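PDB 3NRN: amine oxidase domain-containing protein from Pyrococcus furiosus, which binds adenosine monophosphate and is probably an oxidoreductase of the flavin-containing amine oxidase family. Local coordinates for residues Leu10-His24 / Ile392-Gly406. Numbering follows the deposited sequence.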
loop_
_atom_site.group_PDB
_atom_site.type_symbol
_atom_site.label_atom_id
_atom_site.label_comp_id
_atom_site.label_asym_id
_atom_site.label_seq_id
_atom_site.Cartn_x
_atom_site.Cartn_y
_atom_site.Cartn_z
ATOM N N LEU A 10 0.618 -9.399 2.380
ATOM C CA LEU A 10 1.762 -8.740 2.995
ATOM C C LEU A 10 1.593 -8.594 4.509
ATOM O O LEU A 10 2.471 -8.993 5.280
ATOM C CB LEU A 10 1.985 -7.367 2.361
ATOM C CG LEU A 10 3.191 -6.620 2.942
ATOM C CD1 LEU A 10 4.472 -7.416 2.661
ATOM C CD2 LEU A 10 3.270 -5.219 2.332
ATOM N N GLY A 11 0.466 -8.025 4.940
ATOM C CA GLY A 11 0.237 -7.864 6.362
ATOM C C GLY A 11 0.312 -9.185 7.128
ATOM O O GLY A 11 0.973 -9.276 8.163
ATOM N N GLY A 12 -0.369 -10.212 6.624
ATOM C CA GLY A 12 -0.359 -11.505 7.293
ATOM C C GLY A 12 1.038 -12.111 7.386
ATOM O O GLY A 12 1.435 -12.609 8.438
ATOM N N LEU A 13 1.778 -12.077 6.278
ATOM C CA LEU A 13 3.133 -12.628 6.236
ATOM C C LEU A 13 4.113 -11.835 7.112
ATOM O O LEU A 13 5.026 -12.413 7.700
ATOM C CB LEU A 13 3.628 -12.687 4.785
ATOM C CG LEU A 13 2.809 -13.651 3.909
ATOM C CD1 LEU A 13 3.210 -13.508 2.443
ATOM C CD2 LEU A 13 3.017 -15.083 4.404
ATOM N N LEU A 14 3.921 -10.520 7.207
ATOM C CA LEU A 14 4.791 -9.695 8.052
ATOM C C LEU A 14 4.569 -10.093 9.514
ATOM O O LEU A 14 5.519 -10.316 10.259
ATOM C CB LEU A 14 4.478 -8.191 7.869
ATOM C CG LEU A 14 4.964 -7.522 6.570
ATOM C CD1 LEU A 14 4.339 -6.145 6.393
ATOM C CD2 LEU A 14 6.493 -7.407 6.606
ATOM N N ALA A 15 3.303 -10.186 9.916
ATOM C CA ALA A 15 2.970 -10.559 11.285
ATOM C C ALA A 15 3.454 -11.972 11.605
ATOM O O ALA A 15 4.027 -12.212 12.669
ATOM C CB ALA A 15 1.475 -10.459 11.495
ATOM N N GLY A 16 3.219 -12.899 10.679
ATOM C CA GLY A 16 3.636 -14.276 10.883
ATOM C C GLY A 16 5.142 -14.394 11.028
ATOM O O GLY A 16 5.651 -15.150 11.858
ATOM N N ALA A 17 5.864 -13.641 10.214
ATOM C CA ALA A 17 7.310 -13.667 10.261
ATOM C C ALA A 17 7.816 -13.091 11.584
ATOM O O ALA A 17 8.682 -13.679 12.231
ATOM C CB ALA A 17 7.875 -12.876 9.096
ATOM N N PHE A 18 7.275 -11.945 11.991
ATOM C CA PHE A 18 7.716 -11.311 13.234
ATOM C C PHE A 18 7.501 -12.219 14.436
ATOM O O PHE A 18 8.391 -12.381 15.279
ATOM C CB PHE A 18 6.972 -9.990 13.475
ATOM C CG PHE A 18 7.467 -9.226 14.678
ATOM C CD1 PHE A 18 8.502 -8.303 14.556
ATOM C CD2 PHE A 18 6.920 -9.453 15.942
ATOM C CE1 PHE A 18 8.987 -7.612 15.682
ATOM C CE2 PHE A 18 7.395 -8.772 17.076
ATOM C CZ PHE A 18 8.434 -7.848 16.942
ATOM N N LEU A 19 6.313 -12.809 14.508
ATOM C CA LEU A 19 5.959 -13.682 15.615
ATOM C C LEU A 19 6.712 -15.011 15.596
ATOM O O LEU A 19 7.073 -15.534 16.651
ATOM C CB LEU A 19 4.446 -13.918 15.620
ATOM C CG LEU A 19 3.609 -12.662 15.902
ATOM C CD1 LEU A 19 2.129 -12.964 15.722
ATOM C CD2 LEU A 19 3.883 -12.165 17.325
ATOM N N ALA A 20 6.953 -15.558 14.409
ATOM C CA ALA A 20 7.681 -16.823 14.305
ATOM C C ALA A 20 9.108 -16.592 14.790
ATOM O O ALA A 20 9.683 -17.419 15.500
ATOM C CB ALA A 20 7.693 -17.310 12.874
ATOM N N ARG A 21 9.673 -15.455 14.405
ATOM C CA ARG A 21 11.027 -15.103 14.816
ATOM C C ARG A 21 11.100 -15.034 16.337
ATOM O O ARG A 21 12.095 -15.447 16.932
ATOM C CB ARG A 21 11.437 -13.746 14.237
ATOM C CG ARG A 21 12.522 -13.807 13.169
ATOM C CD ARG A 21 13.481 -12.631 13.330
ATOM N NE ARG A 21 12.764 -11.391 13.643
ATOM C CZ ARG A 21 13.005 -10.624 14.707
ATOM N NH1 ARG A 21 13.953 -10.955 15.576
ATOM N NH2 ARG A 21 12.289 -9.524 14.909
ATOM N N ASN A 22 10.048 -14.515 16.965
ATOM C CA ASN A 22 10.034 -14.409 18.417
ATOM C C ASN A 22 9.624 -15.687 19.150
ATOM O O ASN A 22 9.131 -15.639 20.277
ATOM C CB ASN A 22 9.146 -13.243 18.866
ATOM C CG ASN A 22 9.807 -11.895 18.650
ATOM O OD1 ASN A 22 9.709 -11.301 17.575
ATOM N ND2 ASN A 22 10.501 -11.411 19.670
ATOM N N GLY A 23 9.821 -16.830 18.503
ATOM C CA GLY A 23 9.521 -18.096 19.147
ATOM C C GLY A 23 8.084 -18.550 19.287
ATOM O O GLY A 23 7.805 -19.452 20.076
ATOM N N HIS A 24 7.163 -17.949 18.544
ATOM C CA HIS A 24 5.778 -18.382 18.639
ATOM C C HIS A 24 5.499 -19.414 17.562
ATOM O O HIS A 24 6.223 -19.495 16.571
ATOM C CB HIS A 24 4.824 -17.197 18.496
ATOM C CG HIS A 24 5.028 -16.143 19.536
ATOM N ND1 HIS A 24 5.824 -15.037 19.330
ATOM C CD2 HIS A 24 4.584 -16.054 20.813
ATOM C CE1 HIS A 24 5.864 -14.313 20.433
ATOM N NE2 HIS A 24 5.119 -14.908 21.348
ATOM N N ILE A 392 0.493 -0.377 5.718
ATOM C CA ILE A 392 0.212 -1.741 6.137
ATOM C C ILE A 392 1.200 -2.144 7.233
ATOM O O ILE A 392 0.805 -2.687 8.266
ATOM C CB ILE A 392 0.326 -2.717 4.945
ATOM C CG1 ILE A 392 -0.849 -2.489 3.987
ATOM C CG2 ILE A 392 0.366 -4.165 5.444
ATOM C CD1 ILE A 392 -0.843 -3.393 2.767
ATOM N N ALA A 393 2.483 -1.868 7.000
ATOM C CA ALA A 393 3.536 -2.189 7.964
ATOM C C ALA A 393 3.310 -1.455 9.286
ATOM O O ALA A 393 3.534 -2.005 10.362
ATOM C CB ALA A 393 4.896 -1.823 7.389
ATOM N N LEU A 394 2.871 -0.203 9.197
ATOM C CA LEU A 394 2.599 0.602 10.383
ATOM C C LEU A 394 1.480 -0.056 11.196
ATOM O O LEU A 394 1.493 -0.033 12.418
ATOM C CB LEU A 394 2.173 2.012 9.967
ATOM C CG LEU A 394 1.803 3.003 11.071
ATOM C CD1 LEU A 394 3.003 3.270 11.966
ATOM C CD2 LEU A 394 1.322 4.292 10.433
ATOM N N GLY A 395 0.513 -0.644 10.497
ATOM C CA GLY A 395 -0.594 -1.304 11.163
ATOM C C GLY A 395 -0.139 -2.565 11.871
ATOM O O GLY A 395 -0.622 -2.894 12.954
ATOM N N VAL A 396 0.797 -3.278 11.256
ATOM C CA VAL A 396 1.315 -4.499 11.853
ATOM C C VAL A 396 2.052 -4.136 13.135
ATOM O O VAL A 396 1.917 -4.821 14.147
ATOM C CB VAL A 396 2.260 -5.240 10.873
ATOM C CG1 VAL A 396 2.975 -6.399 11.582
ATOM C CG2 VAL A 396 1.447 -5.774 9.708
HETATM N N MSE A 397 2.806 -3.039 13.099
HETATM C CA MSE A 397 3.544 -2.611 14.281
HETATM C C MSE A 397 2.567 -2.323 15.419
HETATM O O MSE A 397 2.800 -2.734 16.552
HETATM C CB MSE A 397 4.368 -1.347 14.002
HETATM C CG MSE A 397 5.434 -1.452 12.912
HETATM SE SE MSE A 397 6.358 0.131 12.731
HETATM C CE MSE A 397 7.951 -0.502 12.336
ATOM N N LYS A 398 1.476 -1.626 15.108
ATOM C CA LYS A 398 0.478 -1.274 16.118
ATOM C C LYS A 398 -0.208 -2.509 16.684
ATOM O O LYS A 398 -0.458 -2.592 17.885
ATOM C CB LYS A 398 -0.576 -0.329 15.523
ATOM C CG LYS A 398 -0.003 0.910 14.868
ATOM C CD LYS A 398 0.521 1.907 15.881
ATOM C CE LYS A 398 -0.615 2.590 16.634
ATOM N NZ LYS A 398 -0.102 3.628 17.571
ATOM N N ALA A 399 -0.530 -3.465 15.819
ATOM C CA ALA A 399 -1.177 -4.688 16.277
ATOM C C ALA A 399 -0.230 -5.389 17.244
ATOM O O ALA A 399 -0.636 -5.805 18.329
ATOM C CB ALA A 399 -1.500 -5.603 15.096
ATOM N N LEU A 400 1.036 -5.510 16.852
ATOM C CA LEU A 400 2.031 -6.160 17.698
ATOM C C LEU A 400 2.160 -5.462 19.059
ATOM O O LEU A 400 2.301 -6.124 20.088
ATOM C CB LEU A 400 3.389 -6.193 16.988
ATOM C CG LEU A 400 3.445 -6.954 15.659
ATOM C CD1 LEU A 400 4.851 -6.848 15.058
ATOM C CD2 LEU A 400 3.072 -8.421 15.889
ATOM N N GLU A 401 2.111 -4.132 19.069
ATOM C CA GLU A 401 2.203 -3.399 20.330
ATOM C C GLU A 401 0.939 -3.637 21.157
ATOM O O GLU A 401 1.008 -3.820 22.374
ATOM C CB GLU A 401 2.365 -1.895 20.091
ATOM C CG GLU A 401 3.641 -1.495 19.361
ATOM C CD GLU A 401 4.177 -0.151 19.823
ATOM O OE1 GLU A 401 3.360 0.775 20.032
ATOM O OE2 GLU A 401 5.414 -0.021 19.973
ATOM N N LYS A 402 -0.218 -3.626 20.496
ATOM C CA LYS A 402 -1.479 -3.852 21.194
ATOM C C LYS A 402 -1.459 -5.224 21.860
ATOM O O LYS A 402 -2.076 -5.430 22.902
ATOM C CB LYS A 402 -2.665 -3.777 20.232
ATOM C CG LYS A 402 -4.004 -3.907 20.938
ATOM C CD LYS A 402 -5.162 -4.059 19.963
ATOM C CE LYS A 402 -6.465 -4.312 20.705
ATOM N NZ LYS A 402 -7.587 -4.590 19.766
ATOM N N LEU A 403 -0.749 -6.164 21.251
ATOM C CA LEU A 403 -0.654 -7.510 21.810
ATOM C C LEU A 403 0.451 -7.562 22.841
ATOM O O LEU A 403 0.669 -8.593 23.472
ATOM C CB LEU A 403 -0.351 -8.532 20.708
ATOM C CG LEU A 403 -1.453 -8.740 19.672
ATOM C CD1 LEU A 403 -0.952 -9.647 18.560
ATOM C CD2 LEU A 403 -2.686 -9.328 20.353
ATOM N N ASN A 404 1.147 -6.442 23.010
ATOM C CA ASN A 404 2.267 -6.383 23.944
ATOM C C ASN A 404 3.245 -7.493 23.559
ATOM O O ASN A 404 3.796 -8.180 24.417
ATOM C CB ASN A 404 1.789 -6.570 25.388
ATOM C CG ASN A 404 0.911 -5.422 25.861
ATOM O OD1 ASN A 404 -0.242 -5.620 26.253
ATOM N ND2 ASN A 404 1.454 -4.212 25.821
ATOM N N LEU A 405 3.442 -7.659 22.253
ATOM C CA LEU A 405 4.352 -8.664 21.721
ATOM C C LEU A 405 5.447 -8.018 20.876
ATOM O O LEU A 405 6.307 -8.704 20.330
ATOM C CB LEU A 405 3.589 -9.686 20.874
ATOM C CG LEU A 405 2.579 -10.573 21.610
ATOM C CD1 LEU A 405 1.940 -11.534 20.628
ATOM C CD2 LEU A 405 3.280 -11.342 22.719
ATOM N N GLY A 406 5.411 -6.695 20.771
ATOM C CA GLY A 406 6.422 -5.988 20.001
ATOM C C GLY A 406 6.512 -4.537 20.427
ATOM O O GLY A 406 5.515 -3.957 20.851
#
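F18 reaches from helix 10-21 to the C-terminal end of helix 392-402, where L400 and the turn beyond it receive its ring. Its CB lies 4.1 Å from L400 CD1. With CG anti to the backbone N (chi1 -175°), the ring is carried toward helix 392-402, and L400 CD1 sits over one face in a CH-pi contact, 3.6 Å from CG, 4.0 Å from CD1 and nearest to CD2, at 3.4 Å. Farther out, CE2 approaches L405 O in the ring plane at 3.4 Å, and CZ comes 4.1 Å from G406 CA. Cutting F18 back to an alanine would probably leave L400 CD1 without its aromatic partner and open a gap beside the 405-406 turn. Next to the ring, L19 CD2 bridges L400 CD2 and L405 CD1. At the other end, near the bound AMP, the absence of a side chain at G11 lets I392 CG2 come within 3.8 Å of G11 CA, while V396 turns CG2 to G11 O (3.9 Å) and CG1 to A15. The contact packs the first helix of a Rossmann-type fold, which probably binds a dinucleotide as in flavin amine oxidases and carries G12 of a probable GxGxxG motif, against the chain's last helix at -41°. No hydrogen bond crosses it, so apolar packing and one CH-pi contact hold the helices, consistent with its burial.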